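Local coordinates for protein myosin-I heavy chain (PDB 5EJY) that acts as an actin-based ATPase motor in early phagocytosis and adhesion and is represented here by its first MyTH4-FERM tail module, at residues 3-8 against 145-150; 410-415 against 488-493; 425-430 against 477-482. All coordinates share one frame; numbering follows the deposited sequence.

Interaction 1 (3-8 against 145-150); sequences PQILND and YFAAYL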
loop_
_atom_site.group_PDB
_atom_site.type_symbol
_atom_site.label_atom_id
_atom_site.label_comp_id
_atom_site.label_asym_id
_atom_site.label_seq_id
_atom_site.Cartn_x
_atom_site.Cartn_y
_atom_site.Cartn_z
ATOM N N PRO A 3 -21.573 -3.265 9.703
ATOM C CA PRO A 3 -22.220 -3.465 11.004
ATOM C C PRO A 3 -22.026 -2.266 11.929
ATOM O O PRO A 3 -20.930 -1.706 12.004
ATOM C CB PRO A 3 -21.495 -4.692 11.570
ATOM C CG PRO A 3 -20.208 -4.760 10.832
ATOM C CD PRO A 3 -20.515 -4.256 9.457
ATOM N N GLN A 4 -23.088 -1.868 12.621
ATOM C CA GLN A 4 -23.007 -0.771 13.566
ATOM C C GLN A 4 -22.025 -1.109 14.681
ATOM O O GLN A 4 -21.866 -2.270 15.059
ATOM C CB GLN A 4 -24.389 -0.473 14.156
ATOM C CG GLN A 4 -25.394 0.015 13.136
ATOM C CD GLN A 4 -25.038 1.374 12.585
ATOM O OE1 GLN A 4 -24.603 2.258 13.323
ATOM N NE2 GLN A 4 -25.213 1.552 11.282
ATOM N N ILE A 5 -21.351 -0.088 15.194
ATOM C CA ILE A 5 -20.501 -0.260 16.362
ATOM C C ILE A 5 -21.433 -0.305 17.571
ATOM O O ILE A 5 -21.162 -0.983 18.564
ATOM C CB ILE A 5 -19.512 0.914 16.506
ATOM C CG1 ILE A 5 -18.573 0.971 15.295
ATOM C CG2 ILE A 5 -18.697 0.773 17.780
ATOM C CD1 ILE A 5 -18.065 2.368 14.991
ATOM N N LEU A 6 -22.537 0.422 17.451
ATOM C CA LEU A 6 -23.535 0.526 18.507
ATOM C C LEU A 6 -24.911 0.731 17.888
ATOM O O LEU A 6 -25.077 1.579 17.009
ATOM C CB LEU A 6 -23.214 1.722 19.403
ATOM C CG LEU A 6 -23.927 1.743 20.750
ATOM C CD1 LEU A 6 -23.490 0.526 21.541
ATOM C CD2 LEU A 6 -23.600 3.008 21.499
ATOM N N ASN A 7 -25.897 -0.034 18.342
ATOM C CA ASN A 7 -27.282 0.177 17.906
ATOM C C ASN A 7 -27.880 1.475 18.450
ATOM O O ASN A 7 -27.514 1.926 19.537
ATOM C CB ASN A 7 -28.158 -1.000 18.329
ATOM C CG ASN A 7 -27.722 -2.302 17.703
ATOM O OD1 ASN A 7 -27.339 -2.346 16.530
ATOM N ND2 ASN A 7 -27.767 -3.376 18.484
ATOM N N ASP A 8 -28.812 2.071 17.707
ATOM C CA ASP A 8 -29.466 3.291 18.170
ATOM C C ASP A 8 -30.047 3.089 19.572
ATOM O O ASP A 8 -30.073 4.010 20.383
ATOM C CB ASP A 8 -30.579 3.737 17.206
ATOM C CG ASP A 8 -30.044 4.456 15.968
ATOM O OD1 ASP A 8 -28.907 4.980 16.000
ATOM O OD2 ASP A 8 -30.779 4.511 14.957
ATOM N N TYR A 145 -19.088 4.146 24.614
ATOM C CA TYR A 145 -19.426 5.488 25.060
ATOM C C TYR A 145 -19.116 6.488 23.965
ATOM O O TYR A 145 -19.875 7.422 23.731
ATOM C CB TYR A 145 -18.650 5.850 26.327
ATOM C CG TYR A 145 -18.990 4.974 27.504
ATOM C CD1 TYR A 145 -20.100 5.256 28.309
ATOM C CD2 TYR A 145 -18.222 3.866 27.813
ATOM C CE1 TYR A 145 -20.411 4.445 29.395
ATOM C CE2 TYR A 145 -18.532 3.054 28.889
ATOM C CZ TYR A 145 -19.628 3.352 29.675
ATOM O OH TYR A 145 -19.934 2.546 30.746
ATOM N N PHE A 146 -17.991 6.290 23.286
ATOM C CA PHE A 146 -17.598 7.223 22.249
ATOM C C PHE A 146 -18.514 7.060 21.054
ATOM O O PHE A 146 -18.910 8.035 20.431
ATOM C CB PHE A 146 -16.119 7.048 21.831
ATOM C CG PHE A 146 -15.722 7.970 20.728
ATOM C CD1 PHE A 146 -15.645 9.335 20.949
ATOM C CD2 PHE A 146 -15.487 7.488 19.454
ATOM C CE1 PHE A 146 -15.313 10.206 19.912
ATOM C CE2 PHE A 146 -15.164 8.363 18.411
ATOM C CZ PHE A 146 -15.067 9.712 18.647
ATOM N N ALA A 147 -18.862 5.820 20.739
ATOM C CA ALA A 147 -19.777 5.578 19.628
ATOM C C ALA A 147 -21.146 6.207 19.895
ATOM O O ALA A 147 -21.793 6.732 18.985
ATOM C CB ALA A 147 -19.914 4.085 19.379
ATOM N N ALA A 148 -21.593 6.149 21.144
ATOM C CA ALA A 148 -22.876 6.778 21.492
ATOM C C ALA A 148 -22.781 8.280 21.271
ATOM O O ALA A 148 -23.705 8.929 20.760
ATOM C CB ALA A 148 -23.249 6.456 22.939
ATOM N N TYR A 149 -21.637 8.837 21.636
ATOM C CA TYR A 149 -21.406 10.262 21.484
ATOM C C TYR A 149 -21.460 10.683 20.011
ATOM O O TYR A 149 -22.043 11.717 19.673
ATOM C CB TYR A 149 -20.061 10.638 22.112
ATOM C CG TYR A 149 -19.781 12.116 22.094
ATOM C CD1 TYR A 149 -20.522 12.988 22.884
ATOM C CD2 TYR A 149 -18.776 12.640 21.303
ATOM C CE1 TYR A 149 -20.268 14.343 22.881
ATOM C CE2 TYR A 149 -18.508 13.990 21.286
ATOM C CZ TYR A 149 -19.268 14.841 22.083
ATOM O OH TYR A 149 -19.031 16.188 22.082
ATOM N N LEU A 150 -20.853 9.876 19.140
ATOM C CA LEU A 150 -20.873 10.137 17.699
ATOM C C LEU A 150 -22.304 10.121 17.148
ATOM O O LEU A 150 -22.715 11.021 16.440
ATOM C CB LEU A 150 -20.041 9.079 16.952
ATOM C CG LEU A 150 -18.518 9.153 17.098
ATOM C CD1 LEU A 150 -17.850 8.027 16.314
ATOM C CD2 LEU A 150 -18.028 10.502 16.615
#
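The bump here is small and sits on the helix: the methyl of A147 points out at the incoming segment and is received by the two neighbours I5 and L6. CG2 of I5 reaches it at 3.9 Å from A147 CB, while the CB of L6 lies against the same methyl, 4.1 Å away from A147 CB. The A147 methyl therefore fits between the CG2 branch of I5 and the CB at the root of L6. L6 then runs on past it. Its CG lies opposite the backbone N (chi1 -164°), which carries CD2 past A147 to the next residue, where it rests 3.8 Å from A148 CB and 3.7 Å from A148 N. Because both helix residues are alanines, backbone can come close to backbone, with L6 CA only 6.4 Å from A147 CA. The helix, 143-155, belongs to the all-helical MyTH4 domain, and residues 3-8 are an irregular length of chain laid across it ahead of helix 16-23. Helix 161-180 also touches I5, through L174 and Q175, and Y14 touches L6. Polar bonds around the contact come from K151, whose NZ gives hydrogen bonds to the L6 carbonyl and Q4 OE1 and makes a salt bridge to D8, and from Y171, whose OH bonds I5 N and Q4 OE1.

Interaction 2 (410-415 against 488-493); sequences SLVVCE and VSLIKE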
loop_
_atom_site.group_PDB
_atom_site.type_symbol
_atom_site.label_atom_id
_atom_site.label_comp_id
_atom_site.label_asym_id
_atom_site.label_seq_id
_atom_site.Cartn_x
_atom_site.Cartn_y
_atom_site.Cartn_z
ATOM N N SER A 410 5.894 -16.114 -11.406
ATOM C CA SER A 410 6.156 -15.030 -10.462
ATOM C C SER A 410 7.663 -15.017 -10.207
ATOM O O SER A 410 8.226 -16.022 -9.780
ATOM C CB SER A 410 5.408 -15.275 -9.148
ATOM O OG SER A 410 4.043 -15.619 -9.375
ATOM N N LEU A 411 8.306 -13.883 -10.456
ATOM C CA LEU A 411 9.761 -13.820 -10.485
ATOM C C LEU A 411 10.326 -13.169 -9.232
ATOM O O LEU A 411 9.799 -12.160 -8.753
ATOM C CB LEU A 411 10.226 -13.038 -11.713
ATOM C CG LEU A 411 9.755 -13.573 -13.066
ATOM C CD1 LEU A 411 10.354 -12.753 -14.190
ATOM C CD2 LEU A 411 10.111 -15.060 -13.202
ATOM N N VAL A 412 11.409 -13.745 -8.714
ATOM C CA VAL A 412 12.088 -13.210 -7.539
ATOM C C VAL A 412 13.601 -13.334 -7.728
ATOM O O VAL A 412 14.113 -14.433 -7.958
ATOM C CB VAL A 412 11.692 -13.971 -6.252
ATOM C CG1 VAL A 412 12.375 -13.349 -5.032
ATOM C CG2 VAL A 412 10.173 -13.986 -6.072
ATOM N N VAL A 413 14.309 -12.216 -7.630
ATOM C CA VAL A 413 15.771 -12.219 -7.748
ATOM C C VAL A 413 16.390 -12.619 -6.410
ATOM O O VAL A 413 16.092 -12.016 -5.374
ATOM C CB VAL A 413 16.307 -10.833 -8.166
ATOM C CG1 VAL A 413 17.844 -10.823 -8.203
ATOM C CG2 VAL A 413 15.733 -10.421 -9.512
ATOM N N CYS A 414 17.249 -13.640 -6.430
ATOM C CA CYS A 414 17.830 -14.157 -5.204
ATOM C C CYS A 414 19.337 -14.378 -5.293
ATOM O O CYS A 414 19.937 -14.359 -6.371
ATOM C CB CYS A 414 17.190 -15.495 -4.811
ATOM S SG CYS A 414 15.417 -15.472 -4.595
ATOM N N GLU A 415 19.928 -14.609 -4.132
ATOM C CA GLU A 415 21.293 -15.110 -4.072
ATOM C C GLU A 415 21.422 -16.040 -2.876
ATOM O O GLU A 415 20.577 -16.042 -1.982
ATOM C CB GLU A 415 22.291 -13.958 -4.002
ATOM C CG GLU A 415 22.165 -13.088 -2.773
ATOM C CD GLU A 415 22.958 -11.799 -2.907
ATOM O OE1 GLU A 415 22.913 -11.186 -3.997
ATOM O OE2 GLU A 415 23.632 -11.406 -1.931
ATOM N N VAL A 488 7.771 -15.039 0.492
ATOM C CA VAL A 488 6.940 -15.753 1.465
ATOM C C VAL A 488 5.477 -15.825 1.018
ATOM O O VAL A 488 4.858 -16.895 1.045
ATOM C CB VAL A 488 7.008 -15.099 2.869
ATOM C CG1 VAL A 488 5.931 -15.688 3.806
ATOM C CG2 VAL A 488 8.407 -15.261 3.478
ATOM N N SER A 489 4.910 -14.689 0.613
ATOM C CA SER A 489 3.497 -14.681 0.237
ATOM C C SER A 489 3.239 -15.472 -1.043
ATOM O O SER A 489 2.191 -16.088 -1.188
ATOM C CB SER A 489 2.938 -13.243 0.129
ATOM O OG SER A 489 3.547 -12.544 -0.939
ATOM N N LEU A 490 4.191 -15.472 -1.970
ATOM C CA LEU A 490 4.029 -16.276 -3.179
ATOM C C LEU A 490 3.968 -17.752 -2.804
ATOM O O LEU A 490 3.127 -18.497 -3.298
ATOM C CB LEU A 490 5.190 -16.051 -4.145
ATOM C CG LEU A 490 5.203 -14.731 -4.913
ATOM C CD1 LEU A 490 6.509 -14.593 -5.703
ATOM C CD2 LEU A 490 3.984 -14.659 -5.840
ATOM N N ILE A 491 4.863 -18.183 -1.923
ATOM C CA ILE A 491 4.860 -19.586 -1.533
ATOM C C ILE A 491 3.527 -19.939 -0.880
ATOM O O ILE A 491 2.890 -20.937 -1.236
ATOM C CB ILE A 491 6.033 -19.928 -0.611
ATOM C CG1 ILE A 491 7.346 -19.755 -1.384
ATOM C CG2 ILE A 491 5.887 -21.371 -0.088
ATOM C CD1 ILE A 491 8.621 -19.961 -0.547
ATOM N N LYS A 492 3.085 -19.097 0.052
ATOM C CA LYS A 492 1.816 -19.341 0.730
ATOM C C LYS A 492 0.604 -19.304 -0.210
ATOM O O LYS A 492 -0.300 -20.136 -0.090
ATOM C CB LYS A 492 1.636 -18.356 1.889
ATOM C CG LYS A 492 2.674 -18.560 2.998
ATOM C CD LYS A 492 2.424 -17.639 4.177
ATOM C CE LYS A 492 3.023 -18.204 5.458
ATOM N NZ LYS A 492 4.501 -18.246 5.414
ATOM N N GLU A 493 0.573 -18.344 -1.133
ATOM C CA GLU A 493 -0.563 -18.219 -2.044
ATOM C C GLU A 493 -0.647 -19.340 -3.087
ATOM O O GLU A 493 -1.736 -19.833 -3.390
ATOM C CB GLU A 493 -0.545 -16.859 -2.746
ATOM C CG GLU A 493 -0.692 -15.682 -1.804
ATOM C CD GLU A 493 -2.140 -15.413 -1.434
ATOM O OE1 GLU A 493 -2.990 -16.309 -1.636
ATOM O OE2 GLU A 493 -2.428 -14.296 -0.955
#
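S410 OG is gripped twice, by the carbonyl oxygen of K292 and by the hydroxyl of Y494, and it also touches carbon: CD2 of L490 lies 3.7 Å from S410 OG. The rest of the contact is apolar. L490 comes off helix 484-499 with its forked end aimed at strand 410-415, and the two methyls share the work. CD1 and CD2 both bear on the serine's carbon, L490 CD2 at 3.7 Å from S410 CB, so the fork sits astride that atom. CD1 also meets V412, tip to tip, with L490 CD1 3.7 Å from V412 CG2. In V412 it is CG1 that lies opposite the backbone N (chi1 -178°), leaving CG2, beside that N, as the branch offered to the helix. This is the C-terminal helix of the PH-like F3 lobe packed on the lobe's own four-stranded sheet; I491, one residue on, touches L431 and I469, one from each of the lobe's two sheets. Cutting L490 back to an alanine here would probably leave V412 CG2 and S410 CB without their helix partner and open a gap between helix and strand. With its hydroxyl already bonded to K292 and Y494, S410 can present its carbon to a leucine, which is consistent with burying a serine beside apolar side chains.

Interaction 3 (425-430 against 477-482); sequences KNFVLA and LQAFTG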
loop_
_atom_site.group_PDB
_atom_site.type_symbol
_atom_site.label_atom_id
_atom_site.label_comp_id
_atom_site.label_asym_id
_atom_site.label_seq_id
_atom_site.Cartn_x
_atom_site.Cartn_y
_atom_site.Cartn_z
ATOM N N LYS A 425 25.691 -18.479 -7.364
ATOM C CA LYS A 425 25.397 -17.586 -6.251
ATOM C C LYS A 425 24.177 -16.730 -6.541
ATOM O O LYS A 425 23.368 -16.463 -5.650
ATOM C CB LYS A 425 26.582 -16.661 -5.965
ATOM C CG LYS A 425 26.168 -15.365 -5.276
ATOM C CD LYS A 425 27.333 -14.420 -5.026
ATOM C CE LYS A 425 26.826 -13.095 -4.465
ATOM N NZ LYS A 425 27.923 -12.110 -4.251
ATOM N N ASN A 426 24.074 -16.273 -7.783
ATOM C CA ASN A 426 22.945 -15.458 -8.201
ATOM C C ASN A 426 22.006 -16.287 -9.051
ATOM O O ASN A 426 22.422 -16.914 -10.024
ATOM C CB ASN A 426 23.419 -14.224 -8.971
ATOM C CG ASN A 426 24.413 -13.397 -8.183
ATOM O OD1 ASN A 426 24.035 -12.540 -7.381
ATOM N ND2 ASN A 426 25.696 -13.652 -8.406
ATOM N N PHE A 427 20.735 -16.310 -8.671
ATOM C CA PHE A 427 19.758 -17.079 -9.412
ATOM C C PHE A 427 18.396 -16.383 -9.324
ATOM O O PHE A 427 18.248 -15.359 -8.653
ATOM C CB PHE A 427 19.668 -18.501 -8.854
ATOM C CG PHE A 427 19.333 -18.559 -7.382
ATOM C CD1 PHE A 427 20.320 -18.376 -6.426
ATOM C CD2 PHE A 427 18.032 -18.788 -6.958
ATOM C CE1 PHE A 427 20.018 -18.424 -5.069
ATOM C CE2 PHE A 427 17.714 -18.833 -5.609
ATOM C CZ PHE A 427 18.712 -18.652 -4.655
ATOM N N VAL A 428 17.418 -16.953 -10.007
ATOM C CA VAL A 428 16.059 -16.413 -9.995
ATOM C C VAL A 428 15.181 -17.531 -9.466
ATOM O O VAL A 428 15.373 -18.699 -9.817
ATOM C CB VAL A 428 15.622 -16.023 -11.417
ATOM C CG1 VAL A 428 14.099 -15.830 -11.503
ATOM C CG2 VAL A 428 16.358 -14.762 -11.880
ATOM N N LEU A 429 14.263 -17.204 -8.571
ATOM C CA LEU A 429 13.195 -18.141 -8.258
ATOM C C LEU A 429 12.011 -17.785 -9.143
ATOM O O LEU A 429 11.522 -16.651 -9.124
ATOM C CB LEU A 429 12.810 -18.093 -6.783
ATOM C CG LEU A 429 13.867 -18.640 -5.820
ATOM C CD1 LEU A 429 13.358 -18.664 -4.382
ATOM C CD2 LEU A 429 14.285 -20.051 -6.258
ATOM N N ALA A 430 11.580 -18.741 -9.952
ATOM C CA ALA A 430 10.423 -18.547 -10.810
ATOM C C ALA A 430 9.313 -19.444 -10.286
ATOM O O ALA A 430 9.393 -20.670 -10.410
ATOM C CB ALA A 430 10.779 -18.895 -12.253
ATOM N N LEU A 477 17.811 -24.483 1.290
ATOM C CA LEU A 477 18.364 -23.417 0.482
ATOM C C LEU A 477 17.932 -22.123 1.155
ATOM O O LEU A 477 16.739 -21.844 1.245
ATOM C CB LEU A 477 17.812 -23.465 -0.946
ATOM C CG LEU A 477 18.004 -22.200 -1.801
ATOM C CD1 LEU A 477 19.465 -21.803 -1.947
ATOM C CD2 LEU A 477 17.366 -22.370 -3.180
ATOM N N GLN A 478 18.888 -21.362 1.679
ATOM C CA GLN A 478 18.549 -20.086 2.295
ATOM C C GLN A 478 18.679 -19.037 1.218
ATOM O O GLN A 478 19.785 -18.569 0.902
ATOM C CB GLN A 478 19.433 -19.753 3.503
ATOM C CG GLN A 478 19.037 -18.425 4.155
ATOM C CD GLN A 478 19.834 -18.104 5.396
ATOM O OE1 GLN A 478 20.901 -18.666 5.620
ATOM N NE2 GLN A 478 19.315 -17.193 6.214
ATOM N N ALA A 479 17.538 -18.717 0.613
ATOM C CA ALA A 479 17.487 -17.775 -0.495
ATOM C C ALA A 479 17.388 -16.344 0.015
ATOM O O ALA A 479 16.360 -15.944 0.556
ATOM C CB ALA A 479 16.287 -18.086 -1.412
ATOM N N PHE A 480 18.461 -15.580 -0.170
ATOM C CA PHE A 480 18.467 -14.166 0.167
ATOM C C PHE A 480 17.819 -13.364 -0.942
ATOM O O PHE A 480 18.059 -13.605 -2.118
ATOM C CB PHE A 480 19.891 -13.667 0.413
ATOM C CG PHE A 480 20.523 -14.276 1.629
ATOM C CD1 PHE A 480 20.248 -13.770 2.892
ATOM C CD2 PHE A 480 21.334 -15.386 1.515
ATOM C CE1 PHE A 480 20.806 -14.335 4.020
ATOM C CE2 PHE A 480 21.909 -15.962 2.651
ATOM C CZ PHE A 480 21.644 -15.433 3.900
ATOM N N THR A 481 16.997 -12.399 -0.557
ATOM C CA THR A 481 16.285 -11.604 -1.542
ATOM C C THR A 481 15.887 -10.288 -0.900
ATOM O O THR A 481 15.672 -10.224 0.311
ATOM C CB THR A 481 15.047 -12.359 -2.072
ATOM O OG1 THR A 481 14.460 -11.617 -3.148
ATOM C CG2 THR A 481 14.011 -12.574 -0.957
ATOM N N GLY A 482 15.813 -9.235 -1.702
ATOM C CA GLY A 482 15.450 -7.934 -1.172
ATOM C C GLY A 482 13.992 -7.842 -0.744
ATOM O O GLY A 482 13.651 -7.079 0.154
#
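F427 and A479 meet inside the F3 lobe of the FERM domain, a PH-like sandwich in which the strands of the two sheets cross almost at right angles. Strands 426-430 and 477-480 are set at 94° with axes 9.2 Å apart at closest approach, and side chains alone fill the interval. The aromatic contacts come first. F427 takes the cramped rotamer with its ring carbon CG between the backbone N and the carbonyl carbon (chi1 57°), and the far end of the ring, not its base, reaches the other sheet. The methyl of A479 sits at the ring's edge, near its plane, with A479 CB 4.1 Å from F427 CZ. L477 approaches the same corner at a slant, its CD2 4.2 Å from F427 CZ. Among the purely aliphatic contacts, L429 CD1 reaches A479 CB at 4.2 Å, giving that small methyl two large neighbours from one strand. I438 of strand 435-440 touches F427, L429 and L477, so the next strand of the sheet joins the cluster. Within strand 426-430 the ring is also touched from the side: the other methyl of L429, CD2, lies in the ring plane at its edge, 3.7 Å from F427 CE2.

How the interactions relate
Interactions 2 and 3 are neighbours in the F3 lobe, their centres 9 Å apart, while interaction 1 lies in the MyTH4 half, across the centre of the chain, about 43 Å and 50 Å from them centre to centre. Even the nearest atoms of interactions 1 and 2 are about 23 Å apart. Interactions 2 and 3 join directly: strands 410-415 and 426-432 pair in one sheet, and F480 and T481 join strand 410-415 through E415 O to F480 N, 2.8 Å, and V413 O to T481 OG1, 2.8 Å, both probable hydrogen bonds. Helix 484-499 follows strand 476-480 after a short connection; interaction 3 packs sheet on sheet, and interaction 2 brings that helix against the sandwich.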